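Local structure of octenoyl-coa reductase/carboxylase (Streptomyces sp., 4A0S) at residues A[24-29]-A[173-178]; A[43-48]-A[396-401]; A[65-70]-A[115-120]; A[192-197]-A[382-387]; A[261-266]-A[437-442]. The protein catalyses the NADPH-dependent reductive carboxylation of 2-octenoyl-CoA, supplying an unusual extender unit for cinnabaramide polyketide biosynthesis, and assembles as a homotetramer. All blocks are in the same frame, centred on the assembly; numbering follows the deposited sequence.

Contact 1 of 5, residues A[24-29]-A[173-178]; sequences TYLALH and LAEYGV
Ala27 and Ala174 meet in a single beta bridge, their CA atoms 3.9 Å apart, where strand 24-29 passes the approach to strand 176-178 with end-to-end directions 169° apart. Two backbone bonds define the bridge: Glu175 N gives its hydrogen to Leu26 O at 2.9 Å, and Leu28 N gives its own to Leu173 O at 2.7 Å. Tyr25 buries more surface than any other residue here. Its CG sits between the backbone N and the carbonyl carbon (chi1 64°), which places CG on the side of residues 174-176. Tyr176 CB lies over the centre of the Tyr25 ring, 4.2 Å from the centroid, a CH-pi contact. The Tyr176 ring itself presents an edge to the same face in an offset edge-to-face pair, planes at 73°, with its CD1 3.5 Å from Tyr25 CB. At the rim of the Tyr25 ring, CE2 lies 3.5 Å from Ala174 CB. An alanine in place of Tyr25 would probably open a gap beside Ala174 CB and leave Tyr176 CB without the aromatic face it covers. At the far end Leu28 and Leu173 lie side by side, Leu28 CD2 being 3.8 Å from Leu173 CD1. Strand 24-31 belongs to an antiparallel sheet with 51-52, 54-56 and 110-112, whereas strand 176-180 pairs with 64-73 in the mixed sheet of the GroES-like domain. Two backbone bonds and a largely buried aromatic and aliphatic layer thus join two sheets, with no charged pair between the segments.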
# COMPACT_ATOMS: atom_id res chain seq x y z
N THR A 24 -11.93 -19.63 -42.87
CA THR A 24 -11.17 -18.39 -42.96
C THR A 24 -12.04 -17.25 -42.48
O THR A 24 -13.25 -17.39 -42.35
CB THR A 24 -10.72 -18.07 -44.41
OG1 THR A 24 -11.85 -17.70 -45.20
CG2 THR A 24 -10.01 -19.27 -45.07
N TYR A 25 -11.42 -16.12 -42.21
CA TYR A 25 -12.19 -14.94 -41.91
C TYR A 25 -11.49 -13.70 -42.38
O TYR A 25 -10.27 -13.71 -42.57
CB TYR A 25 -12.53 -14.87 -40.42
CG TYR A 25 -11.35 -14.72 -39.51
CD1 TYR A 25 -10.71 -15.84 -39.01
CD2 TYR A 25 -10.90 -13.46 -39.12
CE1 TYR A 25 -9.64 -15.73 -38.16
CE2 TYR A 25 -9.80 -13.34 -38.26
CZ TYR A 25 -9.19 -14.48 -37.79
OH TYR A 25 -8.12 -14.41 -36.94
N LEU A 26 -12.27 -12.65 -42.57
CA LEU A 26 -11.75 -11.34 -42.97
C LEU A 26 -11.01 -10.68 -41.81
O LEU A 26 -11.51 -10.60 -40.68
CB LEU A 26 -12.90 -10.45 -43.45
CG LEU A 26 -12.57 -9.08 -44.07
CD1 LEU A 26 -11.71 -9.27 -45.31
CD2 LEU A 26 -13.85 -8.35 -44.43
N ALA A 27 -9.80 -10.22 -42.08
CA ALA A 27 -8.99 -9.64 -41.02
C ALA A 27 -8.12 -8.51 -41.54
O ALA A 27 -7.54 -8.61 -42.62
CB ALA A 27 -8.11 -10.70 -40.39
N LEU A 28 -8.04 -7.46 -40.73
CA LEU A 28 -7.04 -6.44 -40.90
C LEU A 28 -5.77 -7.06 -40.37
O LEU A 28 -5.72 -7.48 -39.22
CB LEU A 28 -7.37 -5.19 -40.09
CG LEU A 28 -6.50 -3.98 -40.42
CD1 LEU A 28 -6.82 -3.40 -41.82
CD2 LEU A 28 -6.64 -2.94 -39.33
N HIS A 29 -4.76 -7.16 -41.23
CA HIS A 29 -3.53 -7.81 -40.81
C HIS A 29 -2.31 -7.24 -41.48
O HIS A 29 -2.40 -6.48 -42.45
CB HIS A 29 -3.61 -9.31 -41.09
CG HIS A 29 -3.69 -9.65 -42.54
ND1 HIS A 29 -4.88 -9.57 -43.25
CD2 HIS A 29 -2.75 -10.06 -43.42
CE1 HIS A 29 -4.65 -9.92 -44.50
NE2 HIS A 29 -3.37 -10.22 -44.63
N LEU A 173 -9.39 -6.69 -34.95
CA LEU A 173 -9.71 -5.96 -36.18
C LEU A 173 -9.97 -6.95 -37.31
O LEU A 173 -9.23 -7.05 -38.29
CB LEU A 173 -8.65 -4.94 -36.52
CG LEU A 173 -8.73 -3.69 -35.63
CD1 LEU A 173 -7.42 -2.96 -35.65
CD2 LEU A 173 -9.85 -2.78 -36.08
N ALA A 174 -11.05 -7.70 -37.15
CA ALA A 174 -11.36 -8.82 -38.01
C ALA A 174 -12.77 -9.19 -37.67
O ALA A 174 -13.34 -8.65 -36.72
CB ALA A 174 -10.43 -9.99 -37.69
N GLU A 175 -13.33 -10.12 -38.41
CA GLU A 175 -14.69 -10.55 -38.17
C GLU A 175 -14.73 -11.52 -36.99
O GLU A 175 -15.75 -11.66 -36.35
CB GLU A 175 -15.27 -11.18 -39.42
CG GLU A 175 -15.44 -10.17 -40.56
CD GLU A 175 -16.52 -10.58 -41.55
OE1 GLU A 175 -16.62 -11.78 -41.87
OE2 GLU A 175 -17.28 -9.71 -42.01
N TYR A 176 -13.60 -12.15 -36.71
CA TYR A 176 -13.50 -13.01 -35.54
C TYR A 176 -12.23 -12.69 -34.83
O TYR A 176 -11.26 -12.26 -35.45
CB TYR A 176 -13.49 -14.49 -35.91
CG TYR A 176 -14.78 -14.93 -36.53
CD1 TYR A 176 -14.95 -14.84 -37.91
CD2 TYR A 176 -15.83 -15.43 -35.76
CE1 TYR A 176 -16.11 -15.23 -38.51
CE2 TYR A 176 -17.03 -15.81 -36.36
CZ TYR A 176 -17.15 -15.70 -37.75
OH TYR A 176 -18.30 -16.06 -38.41
N GLY A 177 -12.24 -12.96 -33.53
CA GLY A 177 -11.06 -12.76 -32.69
C GLY A 177 -10.95 -14.02 -31.86
O GLY A 177 -11.97 -14.65 -31.53
N VAL A 178 -9.72 -14.41 -31.57
CA VAL A 178 -9.47 -15.52 -30.66
C VAL A 178 -8.88 -14.92 -29.39
O VAL A 178 -7.89 -14.18 -29.43
CB VAL A 178 -8.53 -16.58 -31.27
CG1 VAL A 178 -8.12 -17.62 -30.21
CG2 VAL A 178 -9.20 -17.26 -32.46

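Contact 2 of 5, residues A[43-48]-A[396-401]; sequences DKDVRK and ACRVVQ
Asp43 and Arg398 reach toward each other tip to tip at the heart of a salt-bridge network that also includes Asp45 and Arg47, joining the loop and short helix at 43-48 to helix 393-401, which carries Arg398. The grip is end-on: Arg398 NH1 bonds Asp43 OD1 at 2.7 Å and Arg398 NH2 bonds Asp43 OD2 at 2.6 Å. Both oxygens use their syn lone pairs, and the carboxylate and guanidinium planes are only 8° apart. Asp45 instead stacks on a face of the Arg398 guanidinium, planes at 21°; its OD1 lies well out of the guanidinium plane, so the charges attract without an N-H pointing at it. A bend at chi2 (64°) sets Arg398 CD 3.3 Å from Asp45 OD1. The hydrogen bonds of Asp45 go to Arg47: OD1 accepts from Arg47 NE at 2.8 Å and also from Arg47 N, the N-cap bond, while OD2 takes Arg47 NH2. Arg47 NH1 has Glu395 as a further partner, and Lys44 NZ pairs with Glu85. Gln401 has both ends of its amide engaged. Its NE2 donates to Lys44 O at 2.8 Å, and its OE1 accepts Val46 N at 3.2 Å and Arg398 NH1 at 2.9 Å, from opposite faces of the amide plane. An alanine at Arg398 would probably leave the Asp43 carboxylate without its mate and Gln401 OE1 with one donor fewer. Val400, next to Gln401 in the same helix, touches NADP. Beside the polar groups, Val46 CG2 packs 3.6 Å from Cys397 CB.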
# COMPACT_ATOMS: atom_id res chain seq x y z
N ASP A 43 7.53 9.03 -42.96
CA ASP A 43 6.14 8.81 -42.61
C ASP A 43 5.75 7.41 -43.04
O ASP A 43 5.48 7.17 -44.21
CB ASP A 43 5.25 9.87 -43.27
CG ASP A 43 3.76 9.55 -43.18
OD1 ASP A 43 3.35 8.76 -42.29
OD2 ASP A 43 3.00 10.09 -44.00
N LYS A 44 5.73 6.49 -42.07
CA LYS A 44 5.46 5.08 -42.33
C LYS A 44 3.96 4.82 -42.39
O LYS A 44 3.35 4.30 -41.45
CB LYS A 44 6.12 4.22 -41.26
CG LYS A 44 7.60 4.53 -41.11
CD LYS A 44 8.26 3.72 -40.04
CE LYS A 44 9.76 4.02 -39.99
NZ LYS A 44 10.45 3.01 -39.16
N ASP A 45 3.39 5.22 -43.52
CA ASP A 45 1.96 5.18 -43.76
C ASP A 45 1.40 3.80 -43.49
O ASP A 45 1.60 2.87 -44.30
CB ASP A 45 1.68 5.61 -45.21
CG ASP A 45 0.20 5.80 -45.50
OD1 ASP A 45 -0.63 5.37 -44.69
OD2 ASP A 45 -0.13 6.37 -46.57
N VAL A 46 0.68 3.66 -42.37
CA VAL A 46 0.12 2.35 -41.98
C VAL A 46 -0.70 1.75 -43.10
O VAL A 46 -0.90 0.54 -43.15
CB VAL A 46 -0.78 2.41 -40.75
CG1 VAL A 46 -0.01 2.91 -39.56
CG2 VAL A 46 -2.07 3.24 -41.05
N ARG A 47 -1.20 2.59 -44.00
CA ARG A 47 -2.08 2.09 -45.05
C ARG A 47 -1.27 1.33 -46.08
O ARG A 47 -1.82 0.60 -46.90
CB ARG A 47 -2.85 3.22 -45.71
CG ARG A 47 -3.76 3.95 -44.75
CD ARG A 47 -4.29 5.22 -45.39
NE ARG A 47 -3.18 6.12 -45.71
CZ ARG A 47 -3.33 7.32 -46.27
NH1 ARG A 47 -4.54 7.79 -46.55
NH2 ARG A 47 -2.27 8.06 -46.52
N LYS A 48 0.05 1.49 -46.05
CA LYS A 48 0.92 0.77 -46.99
C LYS A 48 1.21 -0.65 -46.52
O LYS A 48 1.53 -1.54 -47.32
CB LYS A 48 2.21 1.55 -47.25
CG LYS A 48 1.97 2.90 -47.88
CD LYS A 48 3.27 3.55 -48.30
CE LYS A 48 3.00 4.83 -49.09
NZ LYS A 48 2.07 4.60 -50.25
N ALA A 396 -8.80 4.40 -40.83
CA ALA A 396 -9.03 4.63 -39.41
C ALA A 396 -7.70 4.67 -38.68
O ALA A 396 -7.43 5.57 -37.91
CB ALA A 396 -9.94 3.56 -38.83
N CYS A 397 -6.85 3.69 -38.98
CA CYS A 397 -5.51 3.61 -38.42
C CYS A 397 -4.66 4.82 -38.78
O CYS A 397 -4.01 5.42 -37.92
CB CYS A 397 -4.85 2.33 -38.90
SG CYS A 397 -3.52 1.83 -37.85
N ARG A 398 -4.67 5.17 -40.07
CA ARG A 398 -3.98 6.36 -40.54
C ARG A 398 -4.47 7.59 -39.79
O ARG A 398 -3.69 8.46 -39.42
CB ARG A 398 -4.23 6.52 -42.05
CG ARG A 398 -3.56 7.71 -42.70
CD ARG A 398 -2.05 7.57 -42.64
NE ARG A 398 -1.39 8.59 -43.43
CZ ARG A 398 -0.09 8.86 -43.37
NH1 ARG A 398 0.69 8.21 -42.52
NH2 ARG A 398 0.42 9.81 -44.14
N VAL A 399 -5.78 7.68 -39.58
CA VAL A 399 -6.33 8.82 -38.85
C VAL A 399 -5.64 8.96 -37.50
O VAL A 399 -5.15 10.03 -37.17
CB VAL A 399 -7.87 8.69 -38.68
CG1 VAL A 399 -8.36 9.54 -37.50
CG2 VAL A 399 -8.59 9.07 -39.98
N VAL A 400 -5.59 7.86 -36.75
CA VAL A 400 -4.92 7.84 -35.45
C VAL A 400 -3.43 8.10 -35.59
O VAL A 400 -2.86 8.87 -34.84
CB VAL A 400 -5.17 6.52 -34.69
CG1 VAL A 400 -4.29 6.45 -33.41
CG2 VAL A 400 -6.64 6.42 -34.35
N GLN A 401 -2.81 7.46 -36.58
CA GLN A 401 -1.41 7.74 -36.87
C GLN A 401 -1.13 9.23 -37.07
O GLN A 401 -0.14 9.75 -36.57
CB GLN A 401 -0.93 6.96 -38.09
CG GLN A 401 0.57 7.16 -38.33
CD GLN A 401 1.07 6.37 -39.49
OE1 GLN A 401 0.35 6.15 -40.44
NE2 GLN A 401 2.31 5.95 -39.42

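Contact 3 of 5, residues A[65-70]-A[115-120]; sequences VLVAVM and SDCSGV
Ala68 and Val120 exchange a reciprocal pair of backbone bonds, Ala68 N to Val120 O at 2.6 Å and Val120 N to Ala68 O at 2.9 Å. A third bond, Met70 N to Ser118 O at 2.8 Å, follows on the other side of Gly119. The first two make Ala68 and Val120 an antiparallel hydrogen-bonded pair, and Val69 with Gly119 is the adjoining non-hydrogen-bonded pair. The strands belong to the mixed sheet of the alcohol dehydrogenase GroES-like domain and are strongly twisted here, their N-to-C directions 122° apart. Gly119 suits both this closeness and its own backbone angles: a beta carbon would come 2.3 Å from Ala68 O, would collide with Val67 CG1, and would jam against the carbonyl O of the residue before. Beside it, Met70 CG lies 3.7 Å from Gly119 CA and runs alongside Val120, whose CG2 it approaches to 4.2 Å. On the side of Val69, CG1 of that valine meets Cys117 CB at 3.5 Å. Cys117 SG, between its backbone N and carbonyl carbon (chi1 87°), is equally distant from both Val69 methyls, 3.9 Å from CG1 and from CG2. Trp193 of helix 193-197 covers Met70 and Val120, and its carbonyl O bonds Ser118 OG.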
# COMPACT_ATOMS: atom_id res chain seq x y z
N VAL A 65 -11.72 -18.43 -26.47
CA VAL A 65 -13.06 -18.20 -26.93
C VAL A 65 -12.96 -17.55 -28.29
O VAL A 65 -12.11 -16.70 -28.51
CB VAL A 65 -13.82 -17.27 -25.96
CG1 VAL A 65 -15.16 -16.94 -26.49
CG2 VAL A 65 -13.95 -17.95 -24.58
N LEU A 66 -13.79 -18.02 -29.21
CA LEU A 66 -13.83 -17.42 -30.52
C LEU A 66 -14.95 -16.43 -30.44
O LEU A 66 -16.07 -16.79 -30.12
CB LEU A 66 -14.10 -18.46 -31.58
CG LEU A 66 -14.13 -17.92 -33.01
CD1 LEU A 66 -12.76 -17.36 -33.45
CD2 LEU A 66 -14.56 -19.09 -33.86
N VAL A 67 -14.64 -15.18 -30.74
CA VAL A 67 -15.61 -14.11 -30.68
C VAL A 67 -15.88 -13.68 -32.11
O VAL A 67 -14.94 -13.49 -32.86
CB VAL A 67 -15.02 -12.90 -29.90
CG1 VAL A 67 -15.95 -11.69 -29.95
CG2 VAL A 67 -14.72 -13.30 -28.47
N ALA A 68 -17.17 -13.59 -32.47
CA ALA A 68 -17.56 -12.91 -33.71
C ALA A 68 -17.47 -11.45 -33.34
O ALA A 68 -18.26 -10.95 -32.56
CB ALA A 68 -19.00 -13.26 -34.11
N VAL A 69 -16.46 -10.77 -33.88
CA VAL A 69 -16.17 -9.41 -33.49
C VAL A 69 -17.12 -8.44 -34.18
O VAL A 69 -17.15 -8.33 -35.41
CB VAL A 69 -14.73 -9.03 -33.82
CG1 VAL A 69 -14.45 -7.60 -33.40
CG2 VAL A 69 -13.76 -9.99 -33.14
N MET A 70 -17.87 -7.70 -33.38
CA MET A 70 -18.85 -6.77 -33.92
C MET A 70 -18.21 -5.45 -34.26
O MET A 70 -18.46 -4.89 -35.32
CB MET A 70 -20.00 -6.61 -32.94
CG MET A 70 -20.86 -7.87 -32.89
SD MET A 70 -21.63 -8.24 -34.48
CE MET A 70 -22.87 -6.97 -34.51
N SER A 115 -6.71 -4.83 -30.62
CA SER A 115 -6.38 -5.15 -29.24
C SER A 115 -7.54 -4.94 -28.30
O SER A 115 -7.45 -5.24 -27.11
CB SER A 115 -5.18 -4.33 -28.82
OG SER A 115 -4.12 -4.68 -29.68
N ASP A 116 -8.65 -4.46 -28.83
CA ASP A 116 -9.90 -4.60 -28.10
C ASP A 116 -11.03 -4.86 -29.07
O ASP A 116 -10.84 -4.85 -30.30
CB ASP A 116 -10.17 -3.45 -27.09
CG ASP A 116 -9.91 -2.06 -27.64
OD1 ASP A 116 -9.94 -1.83 -28.86
OD2 ASP A 116 -9.69 -1.17 -26.81
N CYS A 117 -12.21 -5.15 -28.54
CA CYS A 117 -13.34 -5.38 -29.39
C CYS A 117 -14.53 -5.61 -28.53
O CYS A 117 -14.41 -5.82 -27.32
CB CYS A 117 -13.11 -6.56 -30.33
SG CYS A 117 -13.54 -8.15 -29.69
N SER A 118 -15.70 -5.53 -29.17
CA SER A 118 -16.91 -6.04 -28.58
C SER A 118 -17.44 -7.04 -29.57
O SER A 118 -17.14 -6.98 -30.77
CB SER A 118 -17.92 -4.93 -28.34
OG SER A 118 -18.24 -4.33 -29.58
N GLY A 119 -18.23 -7.98 -29.08
CA GLY A 119 -18.79 -8.92 -29.99
C GLY A 119 -19.54 -10.03 -29.32
O GLY A 119 -20.04 -9.90 -28.21
N VAL A 120 -19.64 -11.13 -30.04
CA VAL A 120 -20.46 -12.22 -29.63
C VAL A 120 -19.63 -13.49 -29.57
O VAL A 120 -18.90 -13.81 -30.50
CB VAL A 120 -21.62 -12.41 -30.61
CG1 VAL A 120 -22.49 -13.52 -30.13
CG2 VAL A 120 -22.41 -11.12 -30.76

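Contact 4 of 5, residues A[192-197]-A[382-387]; sequences TWEEAA and PAMSAV
Glu194 and Met384 are brought together by two torsions: Glu194 CG stands between its backbone N and carbonyl carbon (chi1 58°), and the Met384 chain runs extended as far as SD (chi2 -179°). Glu194 CG comes within 3.3 Å of Met384 SD, a tight approach, as the two side chains cross obliquely. A bend at chi3 then carries Met384 CE toward the next residue of the helix, 3.9 Å from Glu195 CG. Val387 closes over Glu194 as well, with its CG2 4.0 Å from Glu194 CG. At the other end, Pro382 CB sits 3.3 Å from Glu195 O. The axes of helix 193-197 and strand 384-387 approach to 9.1 Å at an angle of 126°. Strand 384-389 pairs in parallel with 408-412, so the short helix packs against this part of the mixed sheet. A capping box fixes the start of the helix: Glu195 N donates to Thr192 OG1 at 3.1 Å, and Thr192 N returns a bond to Glu195 OE1 at 2.8 Å. The second carboxylate oxygen, Glu195 OE2, is met by Arg428 and Asn437, while Glu194 OE2 takes Gly419 N. No hydrogen bond joins the two segments; both glutamates present their methylene groups to the methionine, and their buried carboxylates are satisfied by these outside partners, so polar groups are paired around an apolar thioether contact.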
# COMPACT_ATOMS: atom_id res chain seq x y z
N THR A 192 -23.69 0.52 -27.88
CA THR A 192 -23.64 -0.08 -29.18
C THR A 192 -22.33 -0.86 -29.26
O THR A 192 -21.44 -0.69 -28.42
CB THR A 192 -23.65 0.98 -30.29
OG1 THR A 192 -22.44 1.74 -30.22
CG2 THR A 192 -24.84 1.91 -30.16
N TRP A 193 -22.19 -1.69 -30.28
CA TRP A 193 -20.97 -2.47 -30.46
C TRP A 193 -19.74 -1.60 -30.51
O TRP A 193 -18.77 -1.83 -29.77
CB TRP A 193 -21.05 -3.31 -31.72
CG TRP A 193 -22.11 -4.30 -31.68
CD1 TRP A 193 -23.24 -4.31 -32.44
CD2 TRP A 193 -22.20 -5.45 -30.82
NE1 TRP A 193 -24.01 -5.39 -32.13
CE2 TRP A 193 -23.40 -6.11 -31.13
CE3 TRP A 193 -21.36 -5.98 -29.82
CZ2 TRP A 193 -23.79 -7.29 -30.49
CZ3 TRP A 193 -21.75 -7.15 -29.18
CH2 TRP A 193 -22.96 -7.79 -29.51
N GLU A 194 -19.80 -0.59 -31.37
CA GLU A 194 -18.67 0.29 -31.57
C GLU A 194 -18.36 1.09 -30.29
O GLU A 194 -17.19 1.32 -29.95
CB GLU A 194 -18.89 1.20 -32.79
CG GLU A 194 -20.14 2.07 -32.71
CD GLU A 194 -21.40 1.37 -33.21
OE1 GLU A 194 -21.48 0.12 -33.23
OE2 GLU A 194 -22.33 2.11 -33.60
N GLU A 195 -19.39 1.48 -29.56
CA GLU A 195 -19.19 2.19 -28.29
C GLU A 195 -18.48 1.31 -27.26
O GLU A 195 -17.56 1.75 -26.56
CB GLU A 195 -20.52 2.61 -27.72
CG GLU A 195 -21.13 3.84 -28.35
CD GLU A 195 -22.61 3.94 -28.05
OE1 GLU A 195 -23.10 3.15 -27.24
OE2 GLU A 195 -23.27 4.83 -28.62
N ALA A 196 -18.95 0.07 -27.16
CA ALA A 196 -18.39 -0.93 -26.26
C ALA A 196 -16.93 -1.25 -26.63
O ALA A 196 -16.07 -1.36 -25.75
CB ALA A 196 -19.24 -2.19 -26.29
N ALA A 197 -16.66 -1.35 -27.93
CA ALA A 197 -15.36 -1.72 -28.48
C ALA A 197 -14.24 -0.71 -28.22
O ALA A 197 -13.07 -1.10 -28.13
CB ALA A 197 -15.47 -1.95 -29.97
N PRO A 382 -18.04 5.88 -23.29
CA PRO A 382 -17.11 5.59 -24.37
C PRO A 382 -16.67 6.90 -24.99
O PRO A 382 -17.46 7.84 -25.06
CB PRO A 382 -17.96 4.79 -25.36
CG PRO A 382 -19.03 4.20 -24.54
CD PRO A 382 -19.35 5.25 -23.52
N ALA A 383 -15.41 6.92 -25.41
CA ALA A 383 -14.77 8.08 -25.98
C ALA A 383 -14.79 7.98 -27.50
O ALA A 383 -13.94 8.54 -28.17
CB ALA A 383 -13.34 8.16 -25.48
N MET A 384 -15.78 7.27 -28.04
CA MET A 384 -15.84 7.09 -29.49
C MET A 384 -16.14 8.41 -30.14
O MET A 384 -17.01 9.14 -29.69
CB MET A 384 -16.90 6.06 -29.85
CG MET A 384 -16.95 5.73 -31.32
SD MET A 384 -18.24 4.54 -31.57
CE MET A 384 -19.69 5.60 -31.50
N SER A 385 -15.42 8.73 -31.20
CA SER A 385 -15.62 9.99 -31.91
C SER A 385 -15.84 9.76 -33.39
O SER A 385 -16.29 10.67 -34.10
CB SER A 385 -14.41 10.89 -31.72
OG SER A 385 -13.26 10.34 -32.33
N ALA A 386 -15.51 8.56 -33.84
CA ALA A 386 -15.62 8.22 -35.24
C ALA A 386 -15.74 6.72 -35.37
O ALA A 386 -15.28 5.97 -34.51
CB ALA A 386 -14.40 8.73 -36.02
N VAL A 387 -16.41 6.29 -36.43
CA VAL A 387 -16.58 4.87 -36.67
C VAL A 387 -16.22 4.65 -38.13
O VAL A 387 -16.63 5.41 -38.99
CB VAL A 387 -18.04 4.42 -36.41
CG1 VAL A 387 -18.15 2.91 -36.52
CG2 VAL A 387 -18.53 4.92 -35.06

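Contact 5 of 5, residues A[261-266]-A[437-442]; sequences VRALGC and NPLRGL
Leu264 and Pro438 make the closest side-chain contact here, Leu264 CD2 lying 3.6 Å from Pro438 CG as the two groups meet at an angle. Pro438 CB also lies 3.5 Å from Ala263 O. Leu439 completes this dense part: its CD2 comes 4.0 Å from Leu264 CG, the two leucines crossing at about a right angle. Leu264 and Leu439 both also touch Ser235 of helix 232-243, so the inner side is buried between three parts of the chain. The outer side is looser. Ala263, an exposed residue, bridges the two parts: its CB is 3.7 Å from Pro438 O, but among side chains it reaches Leu442 CD1 at 4.1 Å and Leu439 CD2 at 4.3 Å. Helix 255-263 ends in a Schellman motif, with Cys266 N bonding back to Val261 O at 2.9 Å and Gly265 N to Arg262 O at 2.7 Å. Gly265 takes a positive phi (84°) there, and a beta carbon would jam against the preceding carbonyl O. Across the contact, a type I turn over 437-440 runs into a type II turn over 439-442, and these turns present Pro438, Leu439 and Leu442. The contact thus seats the C-terminal loop on the end of a helix of the Rossmann-type NADP-binding domain, with the side chain of Leu439 about 9 Å from the bound NADP. With no hydrogen bond between the segments, the join depends on apolar fit, closest at Pro438 and Leu264 and weaker toward solvent.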
# COMPACT_ATOMS: atom_id res chain seq x y z
N VAL A 261 -11.55 17.64 -24.95
CA VAL A 261 -11.43 17.42 -23.50
C VAL A 261 -12.48 18.22 -22.72
O VAL A 261 -12.92 17.79 -21.65
CB VAL A 261 -10.01 17.71 -22.94
CG1 VAL A 261 -8.97 16.83 -23.59
CG2 VAL A 261 -9.64 19.18 -23.09
N ARG A 262 -12.90 19.37 -23.24
CA ARG A 262 -13.95 20.11 -22.55
C ARG A 262 -15.25 19.36 -22.65
O ARG A 262 -16.02 19.33 -21.70
CB ARG A 262 -14.08 21.52 -23.11
CG ARG A 262 -12.90 22.35 -22.79
CD ARG A 262 -13.11 23.79 -23.17
NE ARG A 262 -12.01 24.55 -22.63
CZ ARG A 262 -11.93 24.97 -21.37
NH1 ARG A 262 -12.92 24.71 -20.52
NH2 ARG A 262 -10.86 25.64 -20.95
N ALA A 263 -15.48 18.71 -23.80
CA ALA A 263 -16.69 17.92 -24.01
C ALA A 263 -16.76 16.73 -23.06
O ALA A 263 -17.84 16.21 -22.78
CB ALA A 263 -16.77 17.46 -25.47
N LEU A 264 -15.59 16.29 -22.58
CA LEU A 264 -15.50 15.28 -21.54
C LEU A 264 -15.57 15.90 -20.14
O LEU A 264 -15.43 15.20 -19.13
CB LEU A 264 -14.20 14.50 -21.69
CG LEU A 264 -14.01 13.76 -23.02
CD1 LEU A 264 -12.56 13.33 -23.15
CD2 LEU A 264 -14.91 12.57 -23.12
N GLY A 265 -15.76 17.20 -20.06
CA GLY A 265 -15.91 17.85 -18.77
C GLY A 265 -14.60 18.18 -18.09
O GLY A 265 -14.57 18.51 -16.89
N CYS A 266 -13.51 18.11 -18.85
CA CYS A 266 -12.25 18.67 -18.37
C CYS A 266 -12.22 20.15 -18.71
O CYS A 266 -11.94 20.52 -19.86
CB CYS A 266 -11.08 17.99 -19.06
SG CYS A 266 -9.55 18.45 -18.27
N ASN A 437 -21.91 9.69 -25.84
CA ASN A 437 -21.02 10.02 -26.95
C ASN A 437 -20.60 11.46 -26.92
O ASN A 437 -20.92 12.19 -27.85
CB ASN A 437 -21.70 9.72 -28.28
CG ASN A 437 -21.90 8.25 -28.52
OD1 ASN A 437 -21.01 7.58 -29.03
ND2 ASN A 437 -23.06 7.75 -28.14
N PRO A 438 -19.87 11.87 -25.85
CA PRO A 438 -19.44 13.25 -25.72
C PRO A 438 -18.59 13.69 -26.91
O PRO A 438 -18.62 14.86 -27.29
CB PRO A 438 -18.58 13.22 -24.45
CG PRO A 438 -18.21 11.79 -24.26
CD PRO A 438 -19.39 11.04 -24.74
N LEU A 439 -17.87 12.74 -27.50
CA LEU A 439 -16.96 13.06 -28.59
C LEU A 439 -17.53 12.86 -29.98
O LEU A 439 -16.80 12.97 -30.96
CB LEU A 439 -15.66 12.27 -28.43
CG LEU A 439 -14.88 12.54 -27.14
CD1 LEU A 439 -13.60 11.73 -27.16
CD2 LEU A 439 -14.57 14.04 -26.93
N ARG A 440 -18.84 12.62 -30.08
CA ARG A 440 -19.43 12.33 -31.38
C ARG A 440 -19.09 13.46 -32.36
O ARG A 440 -19.25 14.64 -32.04
CB ARG A 440 -20.95 12.21 -31.27
CG ARG A 440 -21.59 11.74 -32.55
CD ARG A 440 -23.04 12.20 -32.69
NE ARG A 440 -23.84 11.98 -31.48
CZ ARG A 440 -24.11 10.79 -30.94
NH1 ARG A 440 -23.63 9.67 -31.47
NH2 ARG A 440 -24.87 10.72 -29.85
N GLY A 441 -18.58 13.07 -33.52
CA GLY A 441 -18.35 14.04 -34.61
C GLY A 441 -17.14 14.95 -34.45
O GLY A 441 -16.82 15.71 -35.37
N LEU A 442 -16.47 14.89 -33.31
CA LEU A 442 -15.30 15.75 -33.06
C LEU A 442 -14.06 15.16 -33.69
O LEU A 442 -13.92 13.95 -33.76
CB LEU A 442 -15.05 15.94 -31.57
CG LEU A 442 -16.16 16.64 -30.78
CD1 LEU A 442 -15.62 17.05 -29.43
CD2 LEU A 442 -16.73 17.83 -31.54

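Contacts 1 and 3 lie in the GroES-like region, their centres 9 Å apart, and meet through neighbouring strands 176-180 and 64-73 of the mixed sheet; contact 3 is nested in the loop that contact 1 closes. Contact 4, its centre 14 Å from that of contact 3 and touching it through Trp193, reaches that sheet through strand 384-389 and touches contact 5, 13 Å away between centres, on the Rossmann-type domain. Contact 2 stands apart, about 6 Å from contacts 1 and 4 at the nearest atoms; its helix 393-401 follows strand 384-389, and its loop encloses contacts 3 and 4. Later segments of the chain thus return to earlier ones, tying the two domains that hold NADP and the acyl-CoA.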